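PDB 4FLN: protease Do-like 2, chloroplastic from Arabidopsis thaliana, which carries out the first cut of the photodamaged D1 protein of photosystem II, acting as a serine endopeptidase of the chloroplast. Local coordinates for residues Q69-S74 and H95-K100; H91-D96 and D122-S127; V99-R104 and Y110-L115. All coordinates share one frame; numbering follows the deposited sequence.

Contact 1. Residues Q69-S74 and H95-K100; sequences QRQFTS and HDTQVK
Q71 reaches T97 through the amide end of its side chain: OE1 lies 3.9 Å from T97 CG2 and the same 3.9 Å from T97 OG1, without a hydrogen bond between them. The two side chains cross at about a right angle. With CG anti to the backbone N (chi1 180°) and the chain extended beyond it, the glutamine carries its amide toward T97, although the CA atoms of Q71 and T97 are 8.9 Å apart. The spacing is too wide for paired strands, and the touching parts run in nearly the same direction, only 14° apart. Both observations follow from the first of the two six-stranded antiparallel barrels of the trypsin-like domain, where strand 50-57 runs between the two segments; its T56 bonds to the backbone of T97 and Q98, while its H57 and C55 bond to F72 and S74. A second touch across that strand comes from K100, whose bent chain carries NZ to 4.1 Å from T73 CG2, a methyl-to-amine approach. The polar ends find their partners elsewhere: T97 OG1 bonds T58 OG1, and Q71 OE1 bonds Y493 OH of the second subunit, which places this outer patch of the barrel at a subunit interface.

Contact 2. Residues H91-D96 and D122-S127; sequences HCVEHD and DIALLS
D122 OD1 is gripped from the start of a short helix: it accepts H91 N at 2.8 Å with an N-H...O angle of 148°, and a second, weak bond comes from A90 N. The other carboxylate oxygen serves the side chain, D122 OD2 taking H91 ND1 at 3.0 Å and 152°. Both oxygens use the syn lone pair, so one carboxylate holds the backbone and the imidazole of the same residue. This is the His-Asp pair of a chymotrypsin-like protease, consistent with the charge relay system assigned by similarity to H91, D122 and S200; the side chain of S200 is about 4 Å from that of H91. The carboxylate meets the ring at its edge, the two planes turned 28° from one another, while the ring's CG sits between the backbone N and the carbonyl carbon. That torsion, with the turn of the ring about CB-CG, brings ND1 to the aspartate, whose OD2 is tilted somewhat out of the ring plane. The backbone of D122 is held as well, since its O accepts N89 ND2. Replacing D122 with a leucine would remove both acceptors and would probably leave H91 ND1 without its mate, the imidazole freer to turn and the amides of A90 and H91 without their carboxylate oxygen. Further along, the contact becomes apolar. Strand 123-129 points A124 and L126 at the helix, whereas I123 and L125 face the other way, onto helix 233-246. Between those two inward residues V93 splits its methyls: CG2 lies 3.7 Å from A124 CB, and CG1 lies 3.7 Å from L126 CD2, the valine and leucine lying alongside with their ends pointing opposite ways.

Contact 3. Residues V99-R104 and Y110-L115; sequences VKVKRR and YVAKVL
The ring of Y110 has V101 O at its edge, near the ring plane and 4.1 Å from CD1, and meets the ring of F133 edge-to-face outside the two strands. The same V101 O accepts Y110 N at 2.7 Å, nearly straight at 170°. V101 N returns a bond to Y110 O, completing an antiparallel hydrogen-bonded pair. K100 and V111 form the next, non-hydrogen-bonded pair, with CA atoms 4.3 Å apart, and beyond it A112 N bonds V99 O at 2.7 Å. This ladder is the beta hairpin of strands 96-102 and 110-118, two neighbours in the first barrel of the protease, and the 128° between the directions of 99-102 and 110-115 is consistent with the strong twist and coiling of barrel strands. V101 and Y110 project to one face, K100 and V111 to the other. A112 CB touches two valines, 4.2 Å from V99 CG1 and 4.2 Å from V101 CG1. V99 turns its other methyl, CG2, to V114 CG2 at 4.3 Å, and V93 of helix 90-93 packs on both residues. V99 CG1 is anti to its own N (chi1 177°), which directs that methyl at the alanine. Backbone bonds thus fix the register, while the side chains that meet across the strands are chiefly aliphatic, so their cohesion comes from packing rather than from charge.

From the N terminus, the chain passes 69-74, makes strand 85-88 and helix 90-93, and returns at 95-100, where contact 1 closes the first loop across strand 50-57. Contact 2 starts within that loop, at 91-96, and closes at 122-127, so the two loops cross and share H95 and D96. Contact 3 begins where contact 1 ends, on V99 and K100, and its short hairpin loop falls wholly within the span of contact 2. All three reach the same barrel: contact 1 relates strands 72-82 and 96-102, contact 3 pairs 96-102 with 110-118, and contact 2 sets helix 90-93 against 123-129. V93 and V99 meet where contacts 1 and 2 adjoin.

Contact 1. Residues Q69-S74 and H95-K100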
ATOM      1  N   GLN B  69      22.661 -14.927 -14.480  1.00 57.13           N
ATOM      2  CA  GLN B  69      22.170 -14.205 -13.316  1.00 64.87           C
ATOM      3  C   GLN B  69      23.175 -14.285 -12.173  1.00 71.95           C
ATOM      4  O   GLN B  69      24.216 -14.933 -12.285  1.00 75.49           O
ATOM      5  CB  GLN B  69      20.830 -14.774 -12.866  1.00 71.45           C
ATOM      6  CG  GLN B  69      19.726 -14.605 -13.887  1.00 80.91           C
ATOM      7  CD  GLN B  69      18.362 -14.898 -13.309  1.00 86.66           C
ATOM      8  OE1 GLN B  69      18.242 -15.590 -12.293  1.00 86.64           O
ATOM      9  NE2 GLN B  69      17.324 -14.360 -13.940  1.00 87.35           N
ATOM     10  N   ARG B  70      22.850 -13.632 -11.064  1.00 74.15           N
ATOM     11  CA  ARG B  70      23.768 -13.546  -9.936  1.00 77.82           C
ATOM     12  C   ARG B  70      23.867 -14.858  -9.144  1.00 67.37           C
ATOM     13  O   ARG B  70      22.848 -15.439  -8.761  1.00 57.56           O
ATOM     14  CB  ARG B  70      23.344 -12.401  -9.018  1.00 86.71           C
ATOM     15  CG  ARG B  70      24.481 -11.771  -8.257  1.00101.44           C
ATOM     16  CD  ARG B  70      23.958 -10.724  -7.301  1.00114.59           C
ATOM     17  NE  ARG B  70      25.045  -9.973  -6.687  1.00122.91           N
ATOM     18  CZ  ARG B  70      25.558  -8.861  -7.199  1.00126.64           C
ATOM     19  NH1 ARG B  70      25.080  -8.371  -8.336  1.00122.42           N
ATOM     20  NH2 ARG B  70      26.550  -8.240  -6.573  1.00133.47           N
ATOM     21  N   GLN B  71      25.098 -15.307  -8.894  1.00 66.73           N
ATOM     22  CA  GLN B  71      25.347 -16.560  -8.179  1.00 72.91           C
ATOM     23  C   GLN B  71      24.997 -16.489  -6.691  1.00 81.23           C
ATOM     24  O   GLN B  71      25.519 -15.642  -5.963  1.00 88.96           O
ATOM     25  CB  GLN B  71      26.813 -16.987  -8.321  1.00 68.04           C
ATOM     26  CG  GLN B  71      27.137 -18.288  -7.593  1.00 75.86           C
ATOM     27  CD  GLN B  71      28.572 -18.770  -7.806  1.00 85.95           C
ATOM     28  OE1 GLN B  71      28.823 -19.716  -8.561  1.00 75.95           O
ATOM     29  NE2 GLN B  71      29.516 -18.133  -7.122  1.00 95.36           N
ATOM     30  N   PHE B  72      24.134 -17.399  -6.245  1.00 77.55           N
ATOM     31  CA  PHE B  72      23.783 -17.497  -4.830  1.00 84.36           C
ATOM     32  C   PHE B  72      23.779 -18.935  -4.306  1.00 79.68           C
ATOM     33  O   PHE B  72      23.798 -19.893  -5.079  1.00 75.69           O
ATOM     34  CB  PHE B  72      22.429 -16.838  -4.561  1.00 88.90           C
ATOM     35  CG  PHE B  72      21.266 -17.552  -5.182  1.00 83.43           C
ATOM     36  CD1 PHE B  72      21.022 -17.458  -6.543  1.00 79.21           C
ATOM     37  CD2 PHE B  72      20.401 -18.298  -4.400  1.00 80.85           C
ATOM     38  CE1 PHE B  72      19.942 -18.107  -7.120  1.00 72.89           C
ATOM     39  CE2 PHE B  72      19.318 -18.947  -4.971  1.00 79.53           C
ATOM     40  CZ  PHE B  72      19.091 -18.851  -6.335  1.00 73.02           C
ATOM     41  N   THR B  73      23.759 -19.078  -2.984  1.00 74.74           N
ATOM     42  CA  THR B  73      23.700 -20.404  -2.384  1.00 78.04           C
ATOM     43  C   THR B  73      22.413 -20.578  -1.581  1.00 80.17           C
ATOM     44  O   THR B  73      21.982 -19.660  -0.885  1.00 82.09           O
ATOM     45  CB  THR B  73      24.937 -20.708  -1.510  1.00 76.52           C
ATOM     46  OG1 THR B  73      26.129 -20.384  -2.237  1.00 81.96           O
ATOM     47  CG2 THR B  73      24.977 -22.188  -1.125  1.00 68.54           C
ATOM     48  N   SER B  74      21.800 -21.754  -1.708  1.00 73.84           N
ATOM     49  CA  SER B  74      20.554 -22.070  -1.021  1.00 71.38           C
ATOM     50  C   SER B  74      20.658 -23.437  -0.358  1.00 73.29           C
ATOM     51  O   SER B  74      21.576 -24.203  -0.651  1.00 82.48           O
ATOM     52  CB  SER B  74      19.388 -22.083  -2.005  1.00 63.89           C
ATOM     53  OG  SER B  74      19.212 -23.382  -2.538  1.00 65.60           O
ATOM     54  N   HIS B  95      20.074 -25.751 -11.749  1.00 67.70           N
ATOM     55  CA  HIS B  95      21.222 -24.991 -12.266  1.00 57.88           C
ATOM     56  C   HIS B  95      22.460 -25.139 -11.387  1.00 53.41           C
ATOM     57  O   HIS B  95      23.135 -24.154 -11.084  1.00 50.21           O
ATOM     58  CB  HIS B  95      20.893 -23.500 -12.417  1.00 52.05           C
ATOM     59  CG  HIS B  95      19.867 -23.198 -13.462  1.00 54.92           C
ATOM     60  ND1 HIS B  95      18.598 -22.757 -13.152  1.00 59.84           N
ATOM     61  CD2 HIS B  95      19.924 -23.261 -14.814  1.00 63.07           C
ATOM     62  CE1 HIS B  95      17.916 -22.563 -14.268  1.00 64.34           C
ATOM     63  NE2 HIS B  95      18.697 -22.860 -15.291  1.00 67.14           N
ATOM     64  N   ASP B  96      22.775 -26.368 -11.001  1.00 52.97           N
ATOM     65  CA  ASP B  96      23.808 -26.578 -10.000  1.00 57.11           C
ATOM     66  C   ASP B  96      25.207 -26.234 -10.505  1.00 71.49           C
ATOM     67  O   ASP B  96      25.691 -26.806 -11.482  1.00 84.67           O
ATOM     68  CB  ASP B  96      23.762 -28.026  -9.482  1.00 60.20           C
ATOM     69  CG  ASP B  96      24.151 -29.047 -10.539  1.00 59.52           C
ATOM     70  OD1 ASP B  96      23.391 -29.212 -11.518  1.00 57.82           O
ATOM     71  OD2 ASP B  96      25.213 -29.694 -10.382  1.00 55.17           O
ATOM     72  N   THR B  97      25.850 -25.289  -9.830  1.00 73.69           N
ATOM     73  CA  THR B  97      27.266 -25.027 -10.039  1.00 75.44           C
ATOM     74  C   THR B  97      28.062 -26.060  -9.259  1.00 81.04           C
ATOM     75  O   THR B  97      29.010 -26.660  -9.765  1.00 90.41           O
ATOM     76  CB  THR B  97      27.648 -23.633  -9.558  1.00 70.36           C
ATOM     77  OG1 THR B  97      27.017 -22.654 -10.393  1.00 73.05           O
ATOM     78  CG2 THR B  97      29.148 -23.453  -9.613  1.00 70.61           C
ATOM     79  N   GLN B  98      27.659 -26.253  -8.010  1.00 74.98           N
ATOM     80  CA  GLN B  98      28.187 -27.321  -7.178  1.00 74.15           C
ATOM     81  C   GLN B  98      27.135 -27.715  -6.139  1.00 70.04           C
ATOM     82  O   GLN B  98      26.267 -26.915  -5.764  1.00 59.14           O
ATOM     83  CB  GLN B  98      29.495 -26.902  -6.502  1.00 71.04           C
ATOM     84  CG  GLN B  98      29.352 -25.733  -5.550  1.00 75.18           C
ATOM     85  CD  GLN B  98      30.657 -25.360  -4.881  1.00 83.45           C
ATOM     86  OE1 GLN B  98      30.663 -24.826  -3.774  1.00 86.44           O
ATOM     87  NE2 GLN B  98      31.773 -25.634  -5.552  1.00 86.18           N
ATOM     88  N   VAL B  99      27.213 -28.958  -5.685  1.00 55.52           N
ATOM     89  CA  VAL B  99      26.229 -29.479  -4.767  1.00 55.55           C
ATOM     90  C   VAL B  99      26.930 -30.242  -3.654  1.00 73.88           C
ATOM     91  O   VAL B  99      27.752 -31.137  -3.905  1.00 78.36           O
ATOM     92  CB  VAL B  99      25.231 -30.380  -5.501  1.00 60.78           C
ATOM     93  CG1 VAL B  99      24.241 -30.994  -4.518  1.00 70.34           C
ATOM     94  CG2 VAL B  99      24.507 -29.583  -6.576  1.00 51.55           C
ATOM     95  N   LYS B 100      26.612 -29.869  -2.421  1.00 75.85           N
ATOM     96  CA  LYS B 100      27.283 -30.433  -1.262  1.00 80.78           C
ATOM     97  C   LYS B 100      26.248 -30.943  -0.275  1.00 72.92           C
ATOM     98  O   LYS B 100      25.174 -30.364  -0.127  1.00 78.64           O
ATOM     99  CB  LYS B 100      28.168 -29.370  -0.603  1.00 91.12           C
ATOM    100  CG  LYS B 100      28.371 -28.119  -1.462  1.00 98.13           C
ATOM    101  CD  LYS B 100      28.464 -26.851  -0.616  1.00 98.85           C
ATOM    102  CE  LYS B 100      28.472 -25.590  -1.476  1.00 97.59           C
ATOM    103  NZ  LYS B 100      28.386 -24.340  -0.658  1.00 96.12           N
TER

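Contact 2. Residues H91-D96 and D122-S127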
ATOM      1  N   HIS B  91      14.383 -28.673  -7.785  1.00 50.94           N
ATOM      2  CA  HIS B  91      14.587 -27.243  -7.576  1.00 48.54           C
ATOM      3  C   HIS B  91      15.692 -26.967  -6.553  1.00 52.74           C
ATOM      4  O   HIS B  91      16.305 -25.898  -6.565  1.00 61.29           O
ATOM      5  CB  HIS B  91      13.277 -26.520  -7.225  1.00 37.93           C
ATOM      6  CG  HIS B  91      12.918 -26.559  -5.767  1.00 59.29           C
ATOM      7  ND1 HIS B  91      11.811 -27.228  -5.289  1.00 60.28           N
ATOM      8  CD2 HIS B  91      13.505 -25.987  -4.687  1.00 63.16           C
ATOM      9  CE1 HIS B  91      11.737 -27.074  -3.979  1.00 58.35           C
ATOM     10  NE2 HIS B  91      12.750 -26.323  -3.589  1.00 57.92           N
ATOM     11  N   CYS B  92      15.973 -27.935  -5.690  1.00 45.33           N
ATOM     12  CA  CYS B  92      17.099 -27.799  -4.764  1.00 51.21           C
ATOM     13  C   CYS B  92      18.438 -27.714  -5.507  1.00 55.14           C
ATOM     14  O   CYS B  92      19.267 -26.871  -5.192  1.00 62.86           O
ATOM     15  CB  CYS B  92      17.130 -28.945  -3.736  1.00 40.02           C
ATOM     16  SG  CYS B  92      15.665 -29.057  -2.688  1.00 81.22           S
ATOM     17  N   VAL B  93      18.645 -28.611  -6.469  1.00 51.27           N
ATOM     18  CA  VAL B  93      19.884 -28.688  -7.235  1.00 49.94           C
ATOM     19  C   VAL B  93      19.803 -27.984  -8.585  1.00 53.21           C
ATOM     20  O   VAL B  93      20.713 -28.087  -9.400  1.00 57.07           O
ATOM     21  CB  VAL B  93      20.304 -30.137  -7.477  1.00 63.04           C
ATOM     22  CG1 VAL B  93      20.692 -30.800  -6.169  1.00 66.77           C
ATOM     23  CG2 VAL B  93      19.186 -30.898  -8.174  1.00 66.73           C
ATOM     24  N   GLU B  94      18.692 -27.308  -8.838  1.00 52.98           N
ATOM     25  CA  GLU B  94      18.493 -26.623 -10.107  1.00 57.36           C
ATOM     26  C   GLU B  94      19.673 -25.709 -10.476  1.00 64.81           C
ATOM     27  O   GLU B  94      20.203 -24.996  -9.625  1.00 64.89           O
ATOM     28  CB  GLU B  94      17.188 -25.834 -10.056  1.00 54.48           C
ATOM     29  CG  GLU B  94      17.198 -24.556 -10.855  1.00 75.61           C
ATOM     30  CD  GLU B  94      15.832 -23.894 -10.891  1.00 91.69           C
ATOM     31  OE1 GLU B  94      15.770 -22.641 -10.865  1.00 94.87           O
ATOM     32  OE2 GLU B  94      14.823 -24.633 -10.952  1.00 93.34           O
ATOM     33  N   HIS B  95      20.074 -25.751 -11.749  1.00 67.70           N
ATOM     34  CA  HIS B  95      21.222 -24.991 -12.266  1.00 57.88           C
ATOM     35  C   HIS B  95      22.460 -25.139 -11.387  1.00 53.41           C
ATOM     36  O   HIS B  95      23.135 -24.154 -11.084  1.00 50.21           O
ATOM     37  CB  HIS B  95      20.893 -23.500 -12.417  1.00 52.05           C
ATOM     38  CG  HIS B  95      19.867 -23.198 -13.462  1.00 54.92           C
ATOM     39  ND1 HIS B  95      18.598 -22.757 -13.152  1.00 59.84           N
ATOM     40  CD2 HIS B  95      19.924 -23.261 -14.814  1.00 63.07           C
ATOM     41  CE1 HIS B  95      17.916 -22.563 -14.268  1.00 64.34           C
ATOM     42  NE2 HIS B  95      18.697 -22.860 -15.291  1.00 67.14           N
ATOM     43  N   ASP B  96      22.775 -26.368 -11.001  1.00 52.97           N
ATOM     44  CA  ASP B  96      23.808 -26.578 -10.000  1.00 57.11           C
ATOM     45  C   ASP B  96      25.207 -26.234 -10.505  1.00 71.49           C
ATOM     46  O   ASP B  96      25.691 -26.806 -11.482  1.00 84.67           O
ATOM     47  CB  ASP B  96      23.762 -28.026  -9.482  1.00 60.20           C
ATOM     48  CG  ASP B  96      24.151 -29.047 -10.539  1.00 59.52           C
ATOM     49  OD1 ASP B  96      23.391 -29.212 -11.518  1.00 57.82           O
ATOM     50  OD2 ASP B  96      25.213 -29.694 -10.382  1.00 55.17           O
ATOM     51  N   ASP B 122       9.449 -32.604 -10.177  1.00 50.31           N
ATOM     52  CA  ASP B 122      10.376 -32.016  -9.199  1.00 50.68           C
ATOM     53  C   ASP B 122      11.151 -33.010  -8.329  1.00 51.34           C
ATOM     54  O   ASP B 122      11.123 -32.948  -7.099  1.00 50.20           O
ATOM     55  CB  ASP B 122       9.703 -30.948  -8.332  1.00 56.89           C
ATOM     56  CG  ASP B 122      10.716 -30.086  -7.580  1.00 69.84           C
ATOM     57  OD1 ASP B 122      11.876 -29.983  -8.039  1.00 68.45           O
ATOM     58  OD2 ASP B 122      10.354 -29.515  -6.532  1.00 75.96           O
ATOM     59  N   ILE B 123      11.853 -33.920  -8.981  1.00 48.29           N
ATOM     60  CA  ILE B 123      12.647 -34.911  -8.280  1.00 49.08           C
ATOM     61  C   ILE B 123      14.064 -34.912  -8.840  1.00 48.80           C
ATOM     62  O   ILE B 123      14.277 -34.669 -10.029  1.00 46.79           O
ATOM     63  CB  ILE B 123      12.018 -36.327  -8.411  1.00 60.49           C
ATOM     64  CG1 ILE B 123      10.673 -36.385  -7.691  1.00 53.96           C
ATOM     65  CG2 ILE B 123      12.952 -37.403  -7.864  1.00 57.00           C
ATOM     66  CD1 ILE B 123       9.958 -37.698  -7.872  1.00 59.68           C
ATOM     67  N   ALA B 124      15.040 -35.162  -7.978  1.00 48.34           N
ATOM     68  CA  ALA B 124      16.404 -35.320  -8.445  1.00 56.32           C
ATOM     69  C   ALA B 124      17.096 -36.387  -7.627  1.00 54.51           C
ATOM     70  O   ALA B 124      16.835 -36.540  -6.434  1.00 58.33           O
ATOM     71  CB  ALA B 124      17.163 -34.009  -8.386  1.00 30.59           C
ATOM     72  N   LEU B 125      17.958 -37.145  -8.292  1.00 46.94           N
ATOM     73  CA  LEU B 125      18.747 -38.157  -7.630  1.00 51.88           C
ATOM     74  C   LEU B 125      20.160 -37.621  -7.538  1.00 56.62           C
ATOM     75  O   LEU B 125      20.606 -36.896  -8.425  1.00 67.76           O
ATOM     76  CB  LEU B 125      18.712 -39.449  -8.432  1.00 61.52           C
ATOM     77  CG  LEU B 125      18.387 -40.713  -7.642  1.00 69.87           C
ATOM     78  CD1 LEU B 125      17.229 -40.458  -6.700  1.00 66.42           C
ATOM     79  CD2 LEU B 125      18.070 -41.858  -8.592  1.00 70.13           C
ATOM     80  N   LEU B 126      20.856 -37.944  -6.456  1.00 49.53           N
ATOM     81  CA  LEU B 126      22.249 -37.543  -6.320  1.00 54.49           C
ATOM     82  C   LEU B 126      23.110 -38.741  -5.937  1.00 61.88           C
ATOM     83  O   LEU B 126      22.655 -39.656  -5.232  1.00 53.28           O
ATOM     84  CB  LEU B 126      22.407 -36.447  -5.264  1.00 52.97           C
ATOM     85  CG  LEU B 126      21.574 -35.169  -5.305  1.00 46.17           C
ATOM     86  CD1 LEU B 126      21.827 -34.380  -4.036  1.00 45.34           C
ATOM     87  CD2 LEU B 126      21.901 -34.328  -6.517  1.00 50.35           C
ATOM     88  N   SER B 127      24.356 -38.726  -6.399  1.00 71.25           N
ATOM     89  CA  SER B 127      25.340 -39.728  -5.994  1.00 78.95           C
ATOM     90  C   SER B 127      26.368 -39.031  -5.119  1.00 71.48           C
ATOM     91  O   SER B 127      26.560 -37.818  -5.233  1.00 63.06           O
ATOM     92  CB  SER B 127      26.021 -40.373  -7.208  1.00 81.40           C
ATOM     93  OG  SER B 127      26.804 -39.432  -7.924  1.00 80.63           O
TER

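Contact 3. Residues V99-R104 and Y110-L115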
ATOM      1  N   VAL B  99      27.213 -28.958  -5.685  1.00 55.52           N
ATOM      2  CA  VAL B  99      26.229 -29.479  -4.767  1.00 55.55           C
ATOM      3  C   VAL B  99      26.930 -30.242  -3.654  1.00 73.88           C
ATOM      4  O   VAL B  99      27.752 -31.137  -3.905  1.00 78.36           O
ATOM      5  CB  VAL B  99      25.231 -30.380  -5.501  1.00 60.78           C
ATOM      6  CG1 VAL B  99      24.241 -30.994  -4.518  1.00 70.34           C
ATOM      7  CG2 VAL B  99      24.507 -29.583  -6.576  1.00 51.55           C
ATOM      8  N   LYS B 100      26.612 -29.869  -2.421  1.00 75.85           N
ATOM      9  CA  LYS B 100      27.283 -30.433  -1.262  1.00 80.78           C
ATOM     10  C   LYS B 100      26.248 -30.943  -0.275  1.00 72.92           C
ATOM     11  O   LYS B 100      25.174 -30.364  -0.127  1.00 78.64           O
ATOM     12  CB  LYS B 100      28.168 -29.370  -0.603  1.00 91.12           C
ATOM     13  CG  LYS B 100      28.371 -28.119  -1.462  1.00 98.13           C
ATOM     14  CD  LYS B 100      28.464 -26.851  -0.616  1.00 98.85           C
ATOM     15  CE  LYS B 100      28.472 -25.590  -1.476  1.00 97.59           C
ATOM     16  NZ  LYS B 100      28.386 -24.340  -0.658  1.00 96.12           N
ATOM     17  N   VAL B 101      26.561 -32.033   0.403  1.00 65.82           N
ATOM     18  CA  VAL B 101      25.611 -32.595   1.349  1.00 72.82           C
ATOM     19  C   VAL B 101      26.258 -32.877   2.700  1.00 77.73           C
ATOM     20  O   VAL B 101      27.445 -33.200   2.784  1.00 76.95           O
ATOM     21  CB  VAL B 101      24.964 -33.872   0.801  1.00 62.80           C
ATOM     22  CG1 VAL B 101      24.056 -33.531  -0.361  1.00 52.68           C
ATOM     23  CG2 VAL B 101      26.036 -34.866   0.381  1.00 61.85           C
ATOM     24  N   LYS B 102      25.470 -32.755   3.756  1.00 71.79           N
ATOM     25  CA  LYS B 102      26.003 -32.884   5.100  1.00 72.27           C
ATOM     26  C   LYS B 102      25.178 -33.895   5.883  1.00 68.89           C
ATOM     27  O   LYS B 102      23.958 -33.787   5.958  1.00 69.04           O
ATOM     28  CB  LYS B 102      26.013 -31.516   5.790  1.00 73.46           C
ATOM     29  CG  LYS B 102      26.767 -31.452   7.105  1.00 79.02           C
ATOM     30  CD  LYS B 102      26.867 -30.007   7.588  1.00 93.98           C
ATOM     31  CE  LYS B 102      27.531 -29.888   8.962  1.00100.19           C
ATOM     32  NZ  LYS B 102      26.639 -30.325  10.080  1.00 99.46           N
ATOM     33  N   ARG B 103      25.849 -34.894   6.442  1.00 77.09           N
ATOM     34  CA  ARG B 103      25.184 -35.903   7.255  1.00 74.46           C
ATOM     35  C   ARG B 103      24.733 -35.276   8.574  1.00 71.93           C
ATOM     36  O   ARG B 103      25.280 -34.265   9.004  1.00 66.08           O
ATOM     37  CB  ARG B 103      26.125 -37.088   7.505  1.00 63.79           C
ATOM     38  CG  ARG B 103      25.605 -38.417   6.993  1.00 63.56           C
ATOM     39  CD  ARG B 103      26.692 -39.199   6.282  1.00 82.94           C
ATOM     40  NE  ARG B 103      27.865 -39.426   7.127  1.00100.33           N
ATOM     41  CZ  ARG B 103      28.144 -40.578   7.730  1.00106.36           C
ATOM     42  NH1 ARG B 103      27.334 -41.622   7.582  1.00107.45           N
ATOM     43  NH2 ARG B 103      29.236 -40.688   8.477  1.00105.91           N
ATOM     44  N   ARG B 104      23.722 -35.859   9.208  1.00 73.82           N
ATOM     45  CA  ARG B 104      23.299 -35.375  10.512  1.00 71.48           C
ATOM     46  C   ARG B 104      24.320 -35.777  11.564  1.00 76.85           C
ATOM     47  O   ARG B 104      24.634 -36.959  11.718  1.00 85.22           O
ATOM     48  CB  ARG B 104      21.942 -35.951  10.882  1.00 71.59           C
ATOM     49  CG  ARG B 104      21.360 -35.335  12.128  1.00 78.50           C
ATOM     50  CD  ARG B 104      20.583 -36.355  12.910  1.00 84.44           C
ATOM     51  NE  ARG B 104      19.666 -35.720  13.845  1.00 90.33           N
ATOM     52  CZ  ARG B 104      18.896 -36.393  14.691  1.00 92.63           C
ATOM     53  NH1 ARG B 104      18.947 -37.720  14.716  1.00 90.64           N
ATOM     54  NH2 ARG B 104      18.080 -35.741  15.512  1.00 88.56           N
ATOM     55  N   TYR B 110      30.130 -33.059   2.394  1.00 85.23           N
ATOM     56  CA  TYR B 110      30.605 -33.879   1.286  1.00 75.12           C
ATOM     57  C   TYR B 110      30.097 -33.319  -0.037  1.00 83.28           C
ATOM     58  O   TYR B 110      29.303 -32.380  -0.061  1.00 96.14           O
ATOM     59  CB  TYR B 110      30.177 -35.333   1.475  1.00 69.50           C
ATOM     60  CG  TYR B 110      30.852 -35.979   2.656  1.00 77.09           C
ATOM     61  CD1 TYR B 110      30.400 -35.748   3.945  1.00 81.55           C
ATOM     62  CD2 TYR B 110      31.964 -36.796   2.489  1.00 84.84           C
ATOM     63  CE1 TYR B 110      31.025 -36.326   5.038  1.00 86.12           C
ATOM     64  CE2 TYR B 110      32.595 -37.379   3.577  1.00 86.32           C
ATOM     65  CZ  TYR B 110      32.119 -37.139   4.847  1.00 85.21           C
ATOM     66  OH  TYR B 110      32.732 -37.712   5.934  1.00 87.26           O
ATOM     67  N   VAL B 111      30.539 -33.905  -1.140  1.00 79.12           N
ATOM     68  CA  VAL B 111      30.267 -33.313  -2.443  1.00 80.91           C
ATOM     69  C   VAL B 111      29.493 -34.281  -3.332  1.00 77.02           C
ATOM     70  O   VAL B 111      29.879 -35.440  -3.495  1.00 77.17           O
ATOM     71  CB  VAL B 111      31.573 -32.848  -3.115  1.00 82.46           C
ATOM     72  CG1 VAL B 111      32.542 -34.012  -3.244  1.00 83.34           C
ATOM     73  CG2 VAL B 111      31.289 -32.188  -4.463  1.00 77.88           C
ATOM     74  N   ALA B 112      28.391 -33.799  -3.896  1.00 68.96           N
ATOM     75  CA  ALA B 112      27.440 -34.684  -4.557  1.00 61.19           C
ATOM     76  C   ALA B 112      27.247 -34.339  -6.019  1.00 67.37           C
ATOM     77  O   ALA B 112      27.361 -33.179  -6.422  1.00 67.72           O
ATOM     78  CB  ALA B 112      26.094 -34.663  -3.827  1.00 49.82           C
ATOM     79  N   LYS B 113      26.940 -35.362  -6.808  1.00 73.58           N
ATOM     80  CA  LYS B 113      26.685 -35.187  -8.231  1.00 76.48           C
ATOM     81  C   LYS B 113      25.210 -35.441  -8.554  1.00 61.99           C
ATOM     82  O   LYS B 113      24.582 -36.323  -7.964  1.00 61.23           O
ATOM     83  CB  LYS B 113      27.586 -36.116  -9.041  1.00 77.75           C
ATOM     84  N   VAL B 114      24.669 -34.686  -9.505  1.00 47.25           N
ATOM     85  CA  VAL B 114      23.276 -34.860  -9.891  1.00 53.03           C
ATOM     86  C   VAL B 114      23.164 -35.857 -11.038  1.00 61.37           C
ATOM     87  O   VAL B 114      23.455 -35.528 -12.196  1.00 63.52           O
ATOM     88  CB  VAL B 114      22.697 -33.536 -10.410  1.00 48.14           C
ATOM     89  CG1 VAL B 114      21.187 -33.635 -10.574  1.00 40.13           C
ATOM     90  CG2 VAL B 114      23.078 -32.401  -9.490  1.00 53.41           C
ATOM     91  N   LEU B 115      22.671 -37.050 -10.716  1.00 58.34           N
ATOM     92  CA  LEU B 115      22.531 -38.134 -11.682  1.00 54.90           C
ATOM     93  C   LEU B 115      21.474 -37.829 -12.735  1.00 65.75           C
ATOM     94  O   LEU B 115      21.745 -37.872 -13.936  1.00 72.26           O
ATOM     95  CB  LEU B 115      22.159 -39.436 -10.972  1.00 50.91           C
ATOM     96  CG  LEU B 115      23.185 -40.069 -10.030  1.00 59.03           C
ATOM     97  CD1 LEU B 115      22.653 -41.383  -9.488  1.00 62.13           C
ATOM     98  CD2 LEU B 115      24.507 -40.288 -10.742  1.00 52.38           C
TER